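Local atomic coordinates of OxyR (Porphyromonas gingivalis, PDB entry 3HO7), a protein that probably acts as a redox-sensitive, DNA-binding transcriptional activator of the LysR family, its regulatory domain being the part described here. Residues 16-19 against 20-23; 212-216 against 217-221; 64-67 against 68-72. All blocks are in the same frame, centred on the assembly; numbering follows the deposited sequence.

Contact 1: 16-19 against 20-23; sequences AVLP and TIAP
With chi1 at -175°, Val17 swings CG1 to the side of its own carbonyl carbon, where this branch rests against Ala22 CB at 3.9 Å and Ile21 CG2 at 4.0 Å. Ile21 turns its longer branch the other way, beside its backbone N (chi1 -63°), which lays Ile21 CG1 3.9 Å from Leu18 CB, and the two side chains run slantwise past one another. These branched apolar groups suit the buried junction between strand 11-17 and helix 22-36, the start of the beta-alpha-beta crossover that runs through helix 22-36 to strand 40-46.

The polar centre is the carbonyl of Leu18. Leu18 O accepts from Ala22 N at 2.7 Å, almost in line with the C=O bond. Ile21 N, 3.0 Å from Leu18 O, comes from above the carbonyl plane. The second bond closes a type I turn with Pro19 and Thr20 at its corners, and proline's fixed phi fits the first corner. Ile21 is the N-cap residue. Pro23, which has no N-H to offer, instead sets CD 3.2 Å from Pro19 O. Ala22 is small enough to sit close here while also packing on Tyr140 of the second subunit, and Thr20 O accepts from Arg187. Two N-H groups on one buried carbonyl oxygen thus pay the polar cost of a sharp change from strand to helix and probably make this turn rigid.

Contact 2: 212-216 against 217-221; sequences SAVPS and DMHKL
Ser216 O accepts a hydrogen bond from His219 N at 2.7 Å. One residue earlier, Pro215 O accepts from Met218 N at 3.0 Å. Both donors stand above the planes of the carbonyls they bond, and each bond spans three residues, the spacing of a short 3-10 turn. Proline fits the entry to such a turn, since its ring holds the backbone in shape and its carbonyl remains available as an acceptor.

The same turn folds the His219 ring back over Ser216. Ser216 CA lies 3.7 Å from the ring centroid, 22° off the normal, a CH-pi contact over one face, and Pro215 O lies farther out above that same face. Ser216 CB passes His219 ND1 at 3.8 Å. The Val214 side chain slants past the ring, with CG2 3.9 Å from His219 NE2, and the NE2 atom itself is hydrogen-bonded to Arg211 O at the end of helix 200-211. This bond probably holds the ring's rotation and ties the turn back to the helix.

Met218 bends at chi3 (87°), and its sulfur SD lies 4.0 Å from Pro215 CD and 4.2 Å from Val214 CB. The flexible, polarisable thioether follows the proline ring side by side. The chemistry therefore divides: backbone bonds shape the surface turn, while His219 links it to helix 200-211, and Met218 joins strand 75-89 by side-chain packing on Tyr81 and a backbone bond with Tyr82.

Contact 3: 64-67 against 68-72; sequences AIIA and SKAET
Ile66, the last residue of strand 63-66, meets the outgoing loop through its longer branch. With chi1 near 60°, CG1 stands between its own backbone N and carbonyl carbon, and CD1 points on toward Ala70. Ala70 offers only a methyl as a loose apolar partner, Ile66 CD1 to Ala70 CB being 4.4 Å. The position of CD1 is itself uncertain, because its approach to Ser68 O is implausibly short; that oxygen is buried with no polar partner in the model.

Ala67 follows, and here the chain leaves the extended course of the strand. Its methyl is short enough to fit between Arg187 of strand 184-194 and Leu18, touching both. Ala67 N makes a weak bond of 3.0 Å to a water, which also hydrogen-bonds Ser68 OG at 2.8 Å; the serine hydroxyl, set back near its own backbone, thereby bridges to the strand end through solvent. Farther along, Thr72 OG1 donates to Ala70 O at 2.6 Å, tightening the loop locally, while Asp77 receives the N-H of Ala70 and Lys69 NZ forms a salt bridge with Glu188.

In the sheet, strand 63-66 runs between parallel strand 11-17 and antiparallel strand 184-194. Ala64 faces helix 49-58 at Cys52 and Leu56, and Thr72 touches the same helix at Leu53. The contact is thus the turn-out from the end of a central strand of the alpha/beta regulatory domain into the loop leading to strand 75-89.

Along the chain the order is contact 1, contact 3, contact 2. Contacts 1 and 3 lie at the ends of neighbouring parallel strands, 11-17 and 63-66; their centres lie 12 Å apart and they touch, Ala16 O probably bonding Ile65 N at 2.9 Å while the Leu18 side chain packs on residues 65-67. Contact 2 stands apart, its centre 18 Å from each of the others and its nearest atoms about 8 Å from contact 1. Contact 1 starts helix 22-36, and contact 2 packs against Arg28, Val29 and Ile32 farther along it. All three thus shape connections around the mixed sheet of the LysR-type regulatory domain, contact 1 buried about 7 Å from the centre of the chain, contact 2 at the surface of the domain.

Contact 1: 16-19 against 20-23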
loop_
_atom_site.group_PDB
_atom_site.type_symbol
_atom_site.label_atom_id
_atom_site.label_comp_id
_atom_site.label_asym_id
_atom_site.label_seq_id
_atom_site.Cartn_x
_atom_site.Cartn_y
_atom_site.Cartn_z
ATOM N N ALA A 16 8.740 -13.344 3.726
ATOM C CA ALA A 16 8.517 -12.010 3.201
ATOM C C ALA A 16 7.594 -12.075 1.993
ATOM O O ALA A 16 7.483 -13.112 1.336
ATOM C CB ALA A 16 9.837 -11.358 2.825
ATOM N N VAL A 17 6.927 -10.966 1.709
ATOM C CA VAL A 17 6.023 -10.896 0.576
ATOM C C VAL A 17 6.061 -9.499 -0.016
ATOM O O VAL A 17 6.131 -8.508 0.712
ATOM C CB VAL A 17 4.577 -11.236 0.987
ATOM C CG1 VAL A 17 3.667 -11.268 -0.234
ATOM C CG2 VAL A 17 4.539 -12.563 1.727
ATOM N N LEU A 18 6.023 -9.422 -1.342
ATOM C CA LEU A 18 5.996 -8.137 -2.020
ATOM C C LEU A 18 4.722 -7.370 -1.706
ATOM O O LEU A 18 3.657 -7.961 -1.513
ATOM C CB LEU A 18 6.142 -8.314 -3.530
ATOM C CG LEU A 18 7.576 -8.510 -4.024
ATOM C CD1 LEU A 18 8.265 -9.615 -3.243
ATOM C CD2 LEU A 18 7.597 -8.794 -5.521
ATOM N N PRO A 19 4.827 -6.036 -1.656
ATOM C CA PRO A 19 3.677 -5.183 -1.402
ATOM C C PRO A 19 2.677 -5.270 -2.543
ATOM O O PRO A 19 1.494 -4.994 -2.351
ATOM C CB PRO A 19 4.280 -3.775 -1.349
ATOM C CG PRO A 19 5.757 -3.971 -1.208
ATOM C CD PRO A 19 6.056 -5.261 -1.882
ATOM N N THR A 20 3.159 -5.641 -3.726
ATOM C CA THR A 20 2.298 -5.776 -4.894
ATOM C C THR A 20 1.724 -7.187 -5.016
ATOM O O THR A 20 1.059 -7.514 -6.003
ATOM C CB THR A 20 3.043 -5.403 -6.192
ATOM O OG1 THR A 20 4.320 -6.057 -6.220
ATOM C CG2 THR A 20 3.254 -3.895 -6.263
ATOM N N ILE A 21 1.984 -8.016 -4.010
ATOM C CA ILE A 21 1.438 -9.369 -3.956
ATOM C C ILE A 21 0.613 -9.553 -2.685
ATOM O O ILE A 21 -0.494 -10.090 -2.719
ATOM C CB ILE A 21 2.556 -10.438 -3.963
ATOM C CG1 ILE A 21 3.363 -10.385 -5.262
ATOM C CG2 ILE A 21 1.973 -11.833 -3.762
ATOM C CD1 ILE A 21 4.431 -11.453 -5.343
ATOM N N ALA A 22 1.160 -9.086 -1.567
ATOM C CA ALA A 22 0.582 -9.328 -0.245
ATOM C C ALA A 22 -0.936 -9.188 -0.173
ATOM O O ALA A 22 -1.619 -10.073 0.346
ATOM C CB ALA A 22 1.244 -8.428 0.787
ATOM N N PRO A 23 -1.470 -8.064 -0.673
ATOM C CA PRO A 23 -2.891 -7.749 -0.523
ATOM C C PRO A 23 -3.789 -8.706 -1.293
ATOM O O PRO A 23 -4.921 -8.967 -0.879
ATOM C CB PRO A 23 -3.007 -6.340 -1.127
ATOM C CG PRO A 23 -1.616 -5.805 -1.158
ATOM C CD PRO A 23 -0.738 -6.993 -1.369
#

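Contact 2: 212-216 against 217-221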
loop_
_atom_site.group_PDB
_atom_site.type_symbol
_atom_site.label_atom_id
_atom_site.label_comp_id
_atom_site.label_asym_id
_atom_site.label_seq_id
_atom_site.Cartn_x
_atom_site.Cartn_y
_atom_site.Cartn_z
ATOM N N SER A 212 -2.095 -23.750 -4.487
ATOM C CA SER A 212 -3.486 -24.145 -4.293
ATOM C C SER A 212 -4.347 -22.951 -3.891
ATOM O O SER A 212 -5.569 -23.063 -3.784
ATOM C CB SER A 212 -3.595 -25.239 -3.229
ATOM O OG SER A 212 -3.588 -24.682 -1.925
ATOM N N ALA A 213 -3.699 -21.814 -3.658
ATOM C CA ALA A 213 -4.398 -20.605 -3.238
ATOM C C ALA A 213 -4.973 -19.849 -4.429
ATOM O O ALA A 213 -5.776 -18.933 -4.262
ATOM C CB ALA A 213 -3.466 -19.706 -2.437
ATOM N N VAL A 214 -4.564 -20.240 -5.632
ATOM C CA VAL A 214 -5.040 -19.581 -6.844
ATOM C C VAL A 214 -5.582 -20.579 -7.866
ATOM O O VAL A 214 -5.234 -21.761 -7.838
ATOM C CB VAL A 214 -3.929 -18.720 -7.487
ATOM C CG1 VAL A 214 -3.436 -17.676 -6.498
ATOM C CG2 VAL A 214 -2.777 -19.597 -7.959
ATOM N N PRO A 215 -6.451 -20.102 -8.769
ATOM C CA PRO A 215 -7.010 -20.936 -9.828
ATOM C C PRO A 215 -5.905 -21.631 -10.617
ATOM O O PRO A 215 -4.891 -21.010 -10.938
ATOM C CB PRO A 215 -7.743 -19.927 -10.711
ATOM C CG PRO A 215 -8.117 -18.827 -9.780
ATOM C CD PRO A 215 -6.971 -18.725 -8.815
ATOM N N SER A 216 -6.108 -22.908 -10.928
ATOM C CA SER A 216 -5.083 -23.718 -11.582
ATOM C C SER A 216 -4.668 -23.173 -12.946
ATOM O O SER A 216 -3.516 -23.324 -13.352
ATOM C CB SER A 216 -5.547 -25.173 -11.713
ATOM O OG SER A 216 -6.702 -25.267 -12.528
ATOM N N ASP A 217 -5.603 -22.547 -13.652
ATOM C CA ASP A 217 -5.298 -21.943 -14.947
ATOM C C ASP A 217 -4.056 -21.058 -14.872
ATOM O O ASP A 217 -3.287 -20.973 -15.831
ATOM C CB ASP A 217 -6.483 -21.121 -15.455
ATOM C CG ASP A 217 -7.546 -21.973 -16.120
ATOM O OD1 ASP A 217 -7.488 -23.216 -15.994
ATOM O OD2 ASP A 217 -8.440 -21.396 -16.773
ATOM N N MET A 218 -3.870 -20.401 -13.730
ATOM C CA MET A 218 -2.751 -19.480 -13.543
ATOM C C MET A 218 -1.423 -20.208 -13.363
ATOM O O MET A 218 -0.360 -19.600 -13.468
ATOM C CB MET A 218 -2.996 -18.558 -12.343
ATOM C CG MET A 218 -4.302 -17.780 -12.401
ATOM S SD MET A 218 -4.436 -16.552 -11.089
ATOM C CE MET A 218 -3.612 -15.143 -11.837
ATOM N N HIS A 219 -1.481 -21.509 -13.091
ATOM C CA HIS A 219 -0.260 -22.276 -12.864
ATOM C C HIS A 219 0.587 -22.378 -14.128
ATOM O O HIS A 219 1.787 -22.634 -14.059
ATOM C CB HIS A 219 -0.570 -23.675 -12.322
ATOM C CG HIS A 219 -1.209 -23.676 -10.968
ATOM N ND1 HIS A 219 -1.945 -24.740 -10.494
ATOM C CD2 HIS A 219 -1.232 -22.738 -9.991
ATOM C CE1 HIS A 219 -2.386 -24.462 -9.280
ATOM N NE2 HIS A 219 -1.969 -23.253 -8.952
ATOM N N LYS A 220 -0.042 -22.173 -15.280
ATOM C CA LYS A 220 0.655 -22.271 -16.558
ATOM C C LYS A 220 0.350 -21.082 -17.462
ATOM O O LYS A 220 -0.749 -20.530 -17.430
ATOM C CB LYS A 220 0.283 -23.573 -17.273
ATOM C CG LYS A 220 0.716 -24.832 -16.547
ATOM C CD LYS A 220 0.347 -26.076 -17.346
ATOM C CE LYS A 220 0.778 -27.350 -16.632
ATOM N NZ LYS A 220 0.359 -28.578 -17.366
ATOM N N LEU A 221 1.334 -20.696 -18.270
ATOM C CA LEU A 221 1.160 -19.610 -19.223
ATOM C C LEU A 221 0.096 -19.988 -20.247
ATOM O O LEU A 221 0.234 -20.984 -20.961
ATOM C CB LEU A 221 2.482 -19.296 -19.925
ATOM C CG LEU A 221 2.489 -18.092 -20.869
ATOM C CD1 LEU A 221 2.218 -16.811 -20.092
ATOM C CD2 LEU A 221 3.815 -18.004 -21.612
#

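Contact 3: 64-67 against 68-72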
loop_
_atom_site.group_PDB
_atom_site.type_symbol
_atom_site.label_atom_id
_atom_site.label_comp_id
_atom_site.label_asym_id
_atom_site.label_seq_id
_atom_site.Cartn_x
_atom_site.Cartn_y
_atom_site.Cartn_z
ATOM N N ALA A 64 10.780 -16.151 0.584
ATOM C CA ALA A 64 10.287 -14.887 0.063
ATOM C C ALA A 64 9.407 -15.092 -1.162
ATOM O O ALA A 64 9.775 -15.813 -2.092
ATOM C CB ALA A 64 11.446 -13.954 -0.264
ATOM N N ILE A 65 8.244 -14.454 -1.148
ATOM C CA ILE A 65 7.340 -14.457 -2.286
ATOM C C ILE A 65 7.628 -13.223 -3.129
ATOM O O ILE A 65 7.450 -12.094 -2.673
ATOM C CB ILE A 65 5.872 -14.446 -1.830
ATOM C CG1 ILE A 65 5.627 -15.566 -0.813
ATOM C CG2 ILE A 65 4.939 -14.580 -3.023
ATOM C CD1 ILE A 65 4.258 -15.520 -0.166
ATOM N N ILE A 66 8.093 -13.446 -4.353
ATOM C CA ILE A 66 8.529 -12.354 -5.212
ATOM C C ILE A 66 7.869 -12.421 -6.586
ATOM O O ILE A 66 7.218 -13.411 -6.922
ATOM C CB ILE A 66 10.058 -12.364 -5.380
ATOM C CG1 ILE A 66 10.513 -13.688 -5.998
ATOM C CG2 ILE A 66 10.740 -12.137 -4.035
ATOM C CD1 ILE A 66 12.015 -13.797 -6.188
ATOM N N ALA A 67 8.043 -11.361 -7.374
ATOM C CA ALA A 67 7.439 -11.274 -8.700
ATOM C C ALA A 67 8.501 -11.336 -9.794
ATOM O O ALA A 67 8.429 -10.610 -10.786
ATOM C CB ALA A 67 6.623 -9.994 -8.822
ATOM N N SER A 68 9.486 -12.206 -9.605
ATOM C CA SER A 68 10.582 -12.350 -10.554
ATOM C C SER A 68 11.549 -13.433 -10.090
ATOM O O SER A 68 11.499 -13.865 -8.939
ATOM C CB SER A 68 11.331 -11.025 -10.699
ATOM O OG SER A 68 11.908 -10.637 -9.463
ATOM N N LYS A 69 12.427 -13.868 -10.988
ATOM C CA LYS A 69 13.493 -14.784 -10.612
ATOM C C LYS A 69 14.506 -14.033 -9.760
ATOM O O LYS A 69 14.768 -12.852 -9.992
ATOM C CB LYS A 69 14.169 -15.379 -11.851
ATOM C CG LYS A 69 13.287 -16.340 -12.635
ATOM C CD LYS A 69 13.976 -16.842 -13.894
ATOM C CE LYS A 69 13.043 -17.718 -14.714
ATOM N NZ LYS A 69 11.851 -16.955 -15.179
ATOM N N ALA A 70 15.058 -14.711 -8.760
ATOM C CA ALA A 70 16.026 -14.088 -7.868
ATOM C C ALA A 70 17.335 -13.815 -8.600
ATOM O O ALA A 70 17.983 -12.795 -8.368
ATOM C CB ALA A 70 16.271 -14.963 -6.647
ATOM N N GLU A 71 17.782 -14.771 -9.402
ATOM C CA GLU A 71 18.969 -14.556 -10.214
ATOM C C GLU A 71 20.063 -14.004 -9.320
ATOM O O GLU A 71 20.768 -13.066 -9.679
ATOM C CB GLU A 71 18.671 -13.644 -11.403
ATOM C CG GLU A 71 17.898 -14.358 -12.496
ATOM C CD GLU A 71 17.370 -13.427 -13.560
ATOM O OE1 GLU A 71 17.640 -12.214 -13.478
ATOM O OE2 GLU A 71 16.681 -13.915 -14.475
ATOM N N THR A 72 20.181 -14.590 -8.137
ATOM C CA THR A 72 21.140 -14.135 -7.143
ATOM C C THR A 72 21.945 -15.315 -6.611
ATOM O O THR A 72 21.376 -16.296 -6.133
ATOM C CB THR A 72 20.423 -13.446 -5.964
ATOM O OG1 THR A 72 19.670 -12.326 -6.447
ATOM C CG2 THR A 72 21.427 -12.972 -4.924
HETATM O O HOH W 1 9.887 -9.087 -8.185
#